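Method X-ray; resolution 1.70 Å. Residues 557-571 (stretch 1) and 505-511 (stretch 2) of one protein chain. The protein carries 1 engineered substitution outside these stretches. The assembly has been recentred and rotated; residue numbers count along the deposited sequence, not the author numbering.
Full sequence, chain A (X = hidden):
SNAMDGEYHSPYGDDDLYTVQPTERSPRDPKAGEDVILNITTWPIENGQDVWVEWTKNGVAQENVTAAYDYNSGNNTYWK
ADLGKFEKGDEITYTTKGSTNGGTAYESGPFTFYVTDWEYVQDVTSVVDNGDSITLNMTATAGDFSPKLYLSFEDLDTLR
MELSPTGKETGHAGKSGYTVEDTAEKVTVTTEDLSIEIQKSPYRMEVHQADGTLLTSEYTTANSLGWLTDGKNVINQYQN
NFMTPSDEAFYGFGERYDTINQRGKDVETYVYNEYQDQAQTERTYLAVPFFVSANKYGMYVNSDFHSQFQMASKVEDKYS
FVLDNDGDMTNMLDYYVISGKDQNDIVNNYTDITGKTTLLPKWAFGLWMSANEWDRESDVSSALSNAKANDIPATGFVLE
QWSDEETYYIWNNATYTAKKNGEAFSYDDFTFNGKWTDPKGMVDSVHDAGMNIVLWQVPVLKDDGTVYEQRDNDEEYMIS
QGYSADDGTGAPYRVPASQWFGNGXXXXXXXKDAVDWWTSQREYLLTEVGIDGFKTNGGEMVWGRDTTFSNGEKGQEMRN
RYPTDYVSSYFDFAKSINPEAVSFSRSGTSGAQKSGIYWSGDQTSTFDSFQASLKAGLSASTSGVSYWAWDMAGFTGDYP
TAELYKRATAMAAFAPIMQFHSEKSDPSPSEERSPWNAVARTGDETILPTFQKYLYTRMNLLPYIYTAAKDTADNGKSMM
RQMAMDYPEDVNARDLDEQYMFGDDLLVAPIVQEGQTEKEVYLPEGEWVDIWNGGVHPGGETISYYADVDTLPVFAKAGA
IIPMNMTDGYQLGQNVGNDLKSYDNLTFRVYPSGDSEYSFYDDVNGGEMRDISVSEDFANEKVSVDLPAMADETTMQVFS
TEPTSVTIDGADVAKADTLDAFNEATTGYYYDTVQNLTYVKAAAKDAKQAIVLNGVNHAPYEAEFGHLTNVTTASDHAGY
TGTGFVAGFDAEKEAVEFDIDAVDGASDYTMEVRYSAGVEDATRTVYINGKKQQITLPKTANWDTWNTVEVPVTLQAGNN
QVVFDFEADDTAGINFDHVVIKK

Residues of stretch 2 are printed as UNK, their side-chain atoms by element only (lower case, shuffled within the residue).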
ATOM      1  N   GLU A 557       4.306  18.082  17.106  1.00 17.91           N
ATOM      2  CA  GLU A 557       4.209  18.316  15.674  1.00 18.20           C
ATOM      3  C   GLU A 557       5.141  17.393  14.902  1.00 17.78           C
ATOM      4  O   GLU A 557       4.836  16.969  13.782  1.00 17.74           O
ATOM      5  CB  GLU A 557       4.541  19.774  15.357  1.00 19.49           C
ATOM      6  CG  GLU A 557       4.008  20.179  13.989  1.00 20.42           C
ATOM      7  CD  GLU A 557       4.028  21.665  13.746  1.00 21.85           C
ATOM      8  OE1 GLU A 557       4.566  22.427  14.569  1.00 23.11           O
ATOM      9  OE2 GLU A 557       3.491  22.070  12.692  1.00 23.15           O
ATOM     10  N   MET A 558       6.279  17.084  15.504  1.00 17.28           N
ATOM     11  CA  MET A 558       7.342  16.393  14.790  1.00 16.87           C
ATOM     12  C   MET A 558       7.305  14.883  14.870  1.00 16.06           C
ATOM     13  O   MET A 558       7.930  14.242  14.020  1.00 15.98           O
ATOM     14  CB  MET A 558       8.714  16.903  15.237  1.00 17.63           C
ATOM     15  CG  MET A 558       9.127  18.198  14.545  1.00 18.71           C
ATOM     16  SD  MET A 558       9.302  18.061  12.752  1.00 19.32           S
ATOM     17  CE  MET A 558      10.559  16.783  12.574  1.00 18.34           C
ATOM     18  N   ARG A 559       6.602  14.309  15.849  1.00 15.19           N
ATOM     19  CA  ARG A 559       6.612  12.842  15.959  1.00 14.94           C
ATOM     20  C   ARG A 559       6.265  12.135  14.627  1.00 14.37           C
ATOM     21  O   ARG A 559       7.028  11.254  14.184  1.00 14.16           O
ATOM     22  CB  ARG A 559       5.738  12.297  17.090  1.00 15.13           C
ATOM     23  CG  ARG A 559       5.808  10.771  17.089  1.00 15.13           C
ATOM     24  CD  ARG A 559       5.128  10.156  18.266  1.00 15.60           C
ATOM     25  NE  ARG A 559       5.137   8.694  18.164  1.00 14.96           N
ATOM     26  CZ  ARG A 559       6.065   7.887  18.665  1.00 15.31           C
ATOM     27  NH1 ARG A 559       7.150   8.366  19.309  1.00 15.35           N
ATOM     28  NH2 ARG A 559       5.913   6.570  18.507  1.00 14.96           N
ATOM     29  N   ASN A 560       5.154  12.512  13.984  1.00 13.51           N
ATOM     30  CA  ASN A 560       4.749  11.828  12.754  1.00 12.91           C
ATOM     31  C   ASN A 560       5.643  12.184  11.562  1.00 12.78           C
ATOM     32  O   ASN A 560       5.858  11.361  10.661  1.00 12.56           O
ATOM     33  CB  ASN A 560       3.283  12.113  12.408  1.00 12.84           C
ATOM     34  CG  ASN A 560       2.311  11.486  13.410  1.00 12.92           C
ATOM     35  OD1 ASN A 560       2.678  10.604  14.201  1.00 13.00           O
ATOM     36  ND2 ASN A 560       1.055  11.917  13.360  1.00 12.67           N
ATOM     37  N   ARG A 561       6.156  13.410  11.581  1.00 12.64           N
ATOM     38  CA  ARG A 561       6.979  13.949  10.489  1.00 12.90           C
ATOM     39  C   ARG A 561       8.398  13.407  10.476  1.00 12.86           C
ATOM     40  O   ARG A 561       8.971  13.174   9.402  1.00 13.11           O
ATOM     41  CB  ARG A 561       6.974  15.493  10.546  1.00 13.15           C
ATOM     42  CG  ARG A 561       7.847  16.216   9.498  1.00 13.74           C
ATOM     43  CD  ARG A 561       7.593  15.768   8.056  1.00 13.79           C
ATOM     44  NE  ARG A 561       6.180  15.864   7.687  1.00 13.87           N
ATOM     45  CZ  ARG A 561       5.645  15.304   6.604  1.00 13.85           C
ATOM     46  NH1 ARG A 561       6.394  14.585   5.770  1.00 14.10           N
ATOM     47  NH2 ARG A 561       4.350  15.459   6.367  1.00 13.80           N
ATOM     48  N   TYR A 562       8.975  13.243  11.661  1.00 13.01           N
ATOM     49  CA  TYR A 562      10.372  12.815  11.795  1.00 13.31           C
ATOM     50  C   TYR A 562      10.766  11.626  10.908  1.00 13.11           C
ATOM     51  O   TYR A 562      11.777  11.719  10.186  1.00 13.23           O
ATOM     52  CB  TYR A 562      10.719  12.544  13.263  1.00 13.44           C
ATOM     53  CG  TYR A 562      12.187  12.210  13.428  1.00 13.83           C
ATOM     54  CD1 TYR A 562      13.143  13.229  13.575  1.00 14.39           C
ATOM     55  CD2 TYR A 562      12.625  10.877  13.439  1.00 13.51           C
ATOM     56  CE1 TYR A 562      14.489  12.921  13.696  1.00 14.63           C
ATOM     57  CE2 TYR A 562      13.979  10.560  13.567  1.00 13.89           C
ATOM     58  CZ  TYR A 562      14.903  11.579  13.705  1.00 14.51           C
ATOM     59  OH  TYR A 562      16.243  11.277  13.834  1.00 14.59           O
ATOM     60  N   PRO A 563       9.990  10.503  10.945  1.00 12.86           N
ATOM     61  CA  PRO A 563      10.438   9.396  10.094  1.00 12.84           C
ATOM     62  C   PRO A 563      10.554   9.737   8.616  1.00 12.88           C
ATOM     63  O   PRO A 563      11.493   9.252   7.956  1.00 12.99           O
ATOM     64  CB  PRO A 563       9.367   8.305  10.329  1.00 12.60           C
ATOM     65  CG  PRO A 563       8.193   9.048  10.939  1.00 12.83           C
ATOM     66  CD  PRO A 563       8.855  10.081  11.797  1.00 12.91           C
ATOM     67  N   THR A 564       9.630  10.546   8.090  1.00 12.69           N
ATOM     68  CA  THR A 564       9.696  10.950   6.679  1.00 13.26           C
ATOM     69  C   THR A 564      10.842  11.925   6.399  1.00 13.90           C
ATOM     70  O   THR A 564      11.466  11.854   5.332  1.00 14.28           O
ATOM     71  CB  THR A 564       8.315  11.394   6.190  1.00 13.51           C
ATOM     72  OG1 THR A 564       7.451  10.271   6.317  1.00 13.47           O
ATOM     73  CG2 THR A 564       8.309  11.810   4.703  1.00 13.47           C
ATOM     74  N   ASP A 565      11.170  12.784   7.356  1.00 14.33           N
ATOM     75  CA  ASP A 565      12.363  13.634   7.202  1.00 14.83           C
ATOM     76  C   ASP A 565      13.625  12.780   7.123  1.00 14.56           C
ATOM     77  O   ASP A 565      14.504  13.016   6.280  1.00 14.46           O
ATOM     78  CB  ASP A 565      12.461  14.627   8.364  1.00 16.19           C
ATOM     79  CG  ASP A 565      11.518  15.809   8.220  1.00 17.29           C
ATOM     80  OD1 ASP A 565      10.940  16.021   7.126  1.00 17.71           O
ATOM     81  OD2 ASP A 565      11.384  16.559   9.213  1.00 17.94           O
ATOM     82  N   TYR A 566      13.689  11.774   7.999  1.00 13.91           N
ATOM     83  CA  TYR A 566      14.803  10.835   8.044  1.00 13.73           C
ATOM     84  C   TYR A 566      14.898  10.030   6.739  1.00 13.57           C
ATOM     85  O   TYR A 566      15.951   9.984   6.093  1.00 13.67           O
ATOM     86  CB  TYR A 566      14.586   9.928   9.272  1.00 13.52           C
ATOM     87  CG  TYR A 566      15.202   8.529   9.262  1.00 13.55           C
ATOM     88  CD1 TYR A 566      16.562   8.317   8.957  1.00 13.91           C
ATOM     89  CD2 TYR A 566      14.441   7.430   9.660  1.00 13.18           C
ATOM     90  CE1 TYR A 566      17.111   7.037   8.988  1.00 13.93           C
ATOM     91  CE2 TYR A 566      14.988   6.146   9.698  1.00 13.23           C
ATOM     92  CZ  TYR A 566      16.338   5.968   9.388  1.00 13.62           C
ATOM     93  OH  TYR A 566      16.906   4.702   9.429  1.00 13.64           O
ATOM     94  N   VAL A 567      13.790   9.399   6.357  1.00 13.19           N
ATOM     95  CA  VAL A 567      13.805   8.508   5.194  1.00 13.04           C
ATOM     96  C   VAL A 567      14.105   9.299   3.919  1.00 13.38           C
ATOM     97  O   VAL A 567      14.919   8.864   3.073  1.00 13.69           O
ATOM     98  CB  VAL A 567      12.468   7.732   5.096  1.00 12.63           C
ATOM     99  CG1 VAL A 567      12.280   7.076   3.723  1.00 12.76           C
ATOM    100  CG2 VAL A 567      12.413   6.674   6.191  1.00 12.63           C
ATOM    101  N   SER A 568      13.449  10.454   3.773  1.00 13.47           N
ATOM    102  CA  SER A 568      13.675  11.280   2.581  1.00 14.15           C
ATOM    103  C   SER A 568      15.114  11.796   2.520  1.00 14.92           C
ATOM    104  O   SER A 568      15.698  11.839   1.427  1.00 15.19           O
ATOM    105  CB  SER A 568      12.680  12.441   2.503  1.00 14.36           C
ATOM    106  OG  SER A 568      12.868  13.372   3.559  1.00 14.63           O
ATOM    107  N   SER A 569      15.697  12.144   3.674  1.00 14.99           N
ATOM    108  CA  SER A 569      17.084  12.658   3.682  1.00 15.90           C
ATOM    109  C   SER A 569      18.050  11.623   3.132  1.00 16.03           C
ATOM    110  O   SER A 569      18.904  11.946   2.286  1.00 16.25           O
ATOM    111  CB  SER A 569      17.527  13.086   5.079  1.00 16.25           C
ATOM    112  OG  SER A 569      16.864  14.276   5.473  1.00 16.92           O
ATOM    113  N   TYR A 570      17.911  10.385   3.608  1.00 15.55           N
ATOM    114  CA  TYR A 570      18.756   9.296   3.134  1.00 15.75           C
ATOM    115  C   TYR A 570      18.499   8.944   1.674  1.00 15.73           C
ATOM    116  O   TYR A 570      19.446   8.657   0.938  1.00 16.12           O
ATOM    117  CB  TYR A 570      18.522   8.062   3.967  1.00 15.46           C
ATOM    118  CG  TYR A 570      19.476   7.817   5.106  1.00 15.69           C
ATOM    119  CD1 TYR A 570      19.223   8.339   6.379  1.00 15.79           C
ATOM    120  CD2 TYR A 570      20.583   6.980   4.936  1.00 15.97           C
ATOM    121  CE1 TYR A 570      20.067   8.045   7.455  1.00 16.01           C
ATOM    122  CE2 TYR A 570      21.434   6.682   6.000  1.00 16.22           C
ATOM    123  CZ  TYR A 570      21.164   7.215   7.261  1.00 16.53           C
ATOM    124  OH  TYR A 570      21.970   6.899   8.348  1.00 16.83           O
ATOM    125  N   PHE A 571      17.222   8.917   1.274  1.00 15.02           N
ATOM    126  CA  PHE A 571      16.847   8.566  -0.099  1.00 15.35           C
ATOM    127  C   PHE A 571      17.477   9.559  -1.086  1.00 15.96           C
ATOM    128  O   PHE A 571      18.100   9.149  -2.073  1.00 15.90           O
ATOM    129  CB  PHE A 571      15.314   8.564  -0.267  1.00 15.10           C
ATOM    130  CG  PHE A 571      14.842   8.226  -1.669  1.00 15.58           C
ATOM    131  CD1 PHE A 571      14.933   6.918  -2.167  1.00 15.81           C
ATOM    132  CD2 PHE A 571      14.284   9.213  -2.485  1.00 16.08           C
ATOM    133  CE1 PHE A 571      14.495   6.612  -3.461  1.00 16.20           C
ATOM    134  CE2 PHE A 571      13.859   8.918  -3.778  1.00 16.36           C
ATOM    135  CZ  PHE A 571      13.951   7.613  -4.268  1.00 16.46           C
ATOM    136  N   UNK A 505      20.909   9.193  20.820  1.00 19.92           N
ATOM    137  CA  UNK A 505      20.647  10.565  20.432  1.00 19.54           C
ATOM    138  C   UNK A 505      20.162  10.595  18.980  1.00 18.78           C
ATOM    139  O   UNK A 505      20.880  10.183  18.060  1.00 18.52           O
ATOM    140  c   UNK A 505      21.643  12.886  20.224  1.00 20.19           C
ATOM    141  c   UNK A 505      22.354  11.395  22.113  1.00 21.15           C
ATOM    142  c   UNK A 505      23.719  12.011  22.376  1.00 22.11           C
ATOM    143  c   UNK A 505      21.908  11.446  20.641  1.00 20.36           C
ATOM    144  N   UNK A 506      18.940  11.071  18.767  1.00 18.02           N
ATOM    145  CA  UNK A 506      18.435  11.215  17.398  1.00 17.37           C
ATOM    146  C   UNK A 506      19.147  12.323  16.636  1.00 17.56           C
ATOM    147  O   UNK A 506      19.434  13.378  17.196  1.00 17.74           O
ATOM    148  c   UNK A 506      16.170   9.187  16.977  1.00 17.05           C
ATOM    149  c   UNK A 506      16.942  11.531  17.393  1.00 17.23           C
ATOM    150  c   UNK A 506      14.555  11.034  17.459  1.00 16.72           C
ATOM    151  c   UNK A 506      15.935  10.469  17.786  1.00 17.19           C
ATOM    152  N   UNK A 507      19.451  12.061  15.365  1.00 16.89           N
ATOM    153  CA  UNK A 507      19.939  13.108  14.474  1.00 17.24           C
ATOM    154  C   UNK A 507      18.758  13.995  14.102  1.00 17.13           C
ATOM    155  O   UNK A 507      17.698  13.503  13.724  1.00 16.28           O
ATOM    156  c   UNK A 507      21.385  13.365  12.236  1.00 17.40           C
ATOM    157  c   UNK A 507      22.400  14.253  12.966  1.00 17.95           C
ATOM    158  c   UNK A 507      20.589  12.490  13.221  1.00 17.00           C
ATOM    159  c   UNK A 507      20.515  14.177  11.281  1.00 17.40           C
ATOM    160  N   UNK A 508      18.928  15.308  14.226  1.00 17.78           N
ATOM    161  CA  UNK A 508      17.859  16.209  13.836  1.00 18.04           C
ATOM    162  C   UNK A 508      17.816  16.382  12.319  1.00 18.03           C
ATOM    163  O   UNK A 508      18.545  17.216  11.763  1.00 19.07           O
ATOM    164  o   UNK A 508      16.023  18.241  13.333  1.00 18.89           O
ATOM    165  c   UNK A 508      16.911  18.555  14.179  1.00 18.99           C
ATOM    166  o   UNK A 508      16.929  19.666  14.760  1.00 19.29           O
ATOM    167  c   UNK A 508      18.014  17.559  14.546  1.00 18.60           C
ATOM    168  N   UNK A 509      16.955  15.604  11.654  1.00 17.70           N
ATOM    169  CA  UNK A 509      16.835  15.650  10.192  1.00 17.76           C
ATOM    170  C   UNK A 509      16.219  16.933   9.642  1.00 18.37           C
ATOM    171  O   UNK A 509      16.202  17.131   8.429  1.00 18.90           O
ATOM    172  c   UNK A 509      18.039  12.979   8.659  1.00 16.82           C
ATOM    173  c   UNK A 509      16.185  14.366   9.630  1.00 16.87           C
ATOM    174  c   UNK A 509      18.911  11.055   9.811  1.00 16.49           C
ATOM    175  c   UNK A 509      17.107  13.190   9.679  1.00 16.61           C
ATOM    176  c   UNK A 509      17.105  12.331  10.782  1.00 16.32           C
ATOM    177  c   UNK A 509      18.931  11.906   8.721  1.00 16.66           C
ATOM    178  c   UNK A 509      17.987  11.256  10.846  1.00 16.38           C
ATOM    179  N   UNK A 510      15.785  17.829  10.528  1.00 18.57           N
ATOM    180  CA  UNK A 510      15.320  19.169  10.107  1.00 19.19           C
ATOM    181  C   UNK A 510      16.489  20.142   9.915  1.00 20.35           C
ATOM    182  O   UNK A 510      16.314  21.243   9.371  1.00 21.17           O
ATOM    183  o   UNK A 510      14.873  20.309  12.264  1.00 19.09           O
ATOM    184  c   UNK A 510      13.147  18.828  11.417  1.00 18.48           C
ATOM    185  c   UNK A 510      14.264  19.802  11.069  1.00 18.85           C
ATOM    186  N   UNK A 511      17.670  19.730  10.375  1.00 20.89           N
ATOM    187  CA  UNK A 511      18.845  20.582  10.433  1.00 22.16           C
ATOM    188  C   UNK A 511      19.742  20.195   9.253  1.00 22.50           C
ATOM    189  O   UNK A 511      20.377  19.150   9.286  1.00 21.83           O
ATOM    190  o   UNK A 511      21.451  21.607  11.042  1.00 24.18           O
ATOM    191  c   UNK A 511      19.524  20.379  11.805  1.00 22.38           C
ATOM    192  n   UNK A 511      21.153  21.428  13.258  1.00 24.08           N
ATOM    193  c   UNK A 511      20.789  21.209  11.999  1.00 23.56           C
TER

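Position 505 has four side-chain carbons, forked at the first, with one arm two carbons long. It lies in a strand and touches nothing on the helix 557-571. A fork at CB with unequal arms is Ile-505.

Position 506 also has four carbons, but the fork comes at the second. Its CB sits 3.6 Å from Tyr-562 OH, and one terminal methyl lies over a face of the tyrosine ring. This is Leu-506; the methyl, CD1, is 4.1 Å from the centroid of the Tyr-562 ring, a CH-pi contact.

Position 507 repeats the pattern, four carbons forked at the second, yet its CA-to-CB bond points sideways and its CB comes no nearer to the helix than 4.6 Å, at Tyr-562 OH. It is Leu-507, and its backbone does the work: Tyr-562 OH donates a hydrogen bond to Leu-507 O at 2.7 Å.

Position 508 carries two carbons, the second bearing two oxygens. Its CB points away from the helix, and no atom comes within contact distance. The carboxylate makes it Asp-508, first residue of a type I turn closed by the backbone bond from N of 511 to Asp-508 O, 3.0 Å.

Position 509 shows one carbon and then a six-carbon ring. The ring meets Tyr-562, Asp-565, Tyr-566, Ser-569 and Tyr-570. An unsubstituted ring is Phe-509. Tyr-566 CA lies over one face, 3.9 Å from the ring centroid; Tyr-562 OH comes to the edge, 3.3 Å from Phe-509 CD2; Ser-569 CB is 3.6 Å from Phe-509 CD1.

Position 510 has one carbon carrying an oxygen and a carbon. The methyl packs against Met-558 and Asp-565. A CB bearing a hydroxyl and a methyl is Thr-510: CG2 is 3.5 Å from Met-558 CE and 3.6 Å from Asp-565 OD2. Its OG1 and N both donate to Asp-508 OD1, at 2.6 and 2.8 Å.

Position 511 has two carbons, the second with one oxygen and one nitrogen. This amide, Asn-511, is beyond the helix's reach and caps a backbone N just past the stretch.

The contact works as a turn that offers one large ring to a helix. Phe-509 points toward the helix where the backbones come nearest, its CA 5.7 Å from Tyr-566 CA, and it loses more area than any neighbour. Tyr-562 does two jobs: its ring packs against Leu-506 and Phe-509 while its hydroxyl holds the intervening carbonyl, Leu-507 O. The rule: an internally bonded turn presents an apolar ring, and a single hydrogen bond accompanies the packing.

Stretch 2 (505-511) ILLDFTN
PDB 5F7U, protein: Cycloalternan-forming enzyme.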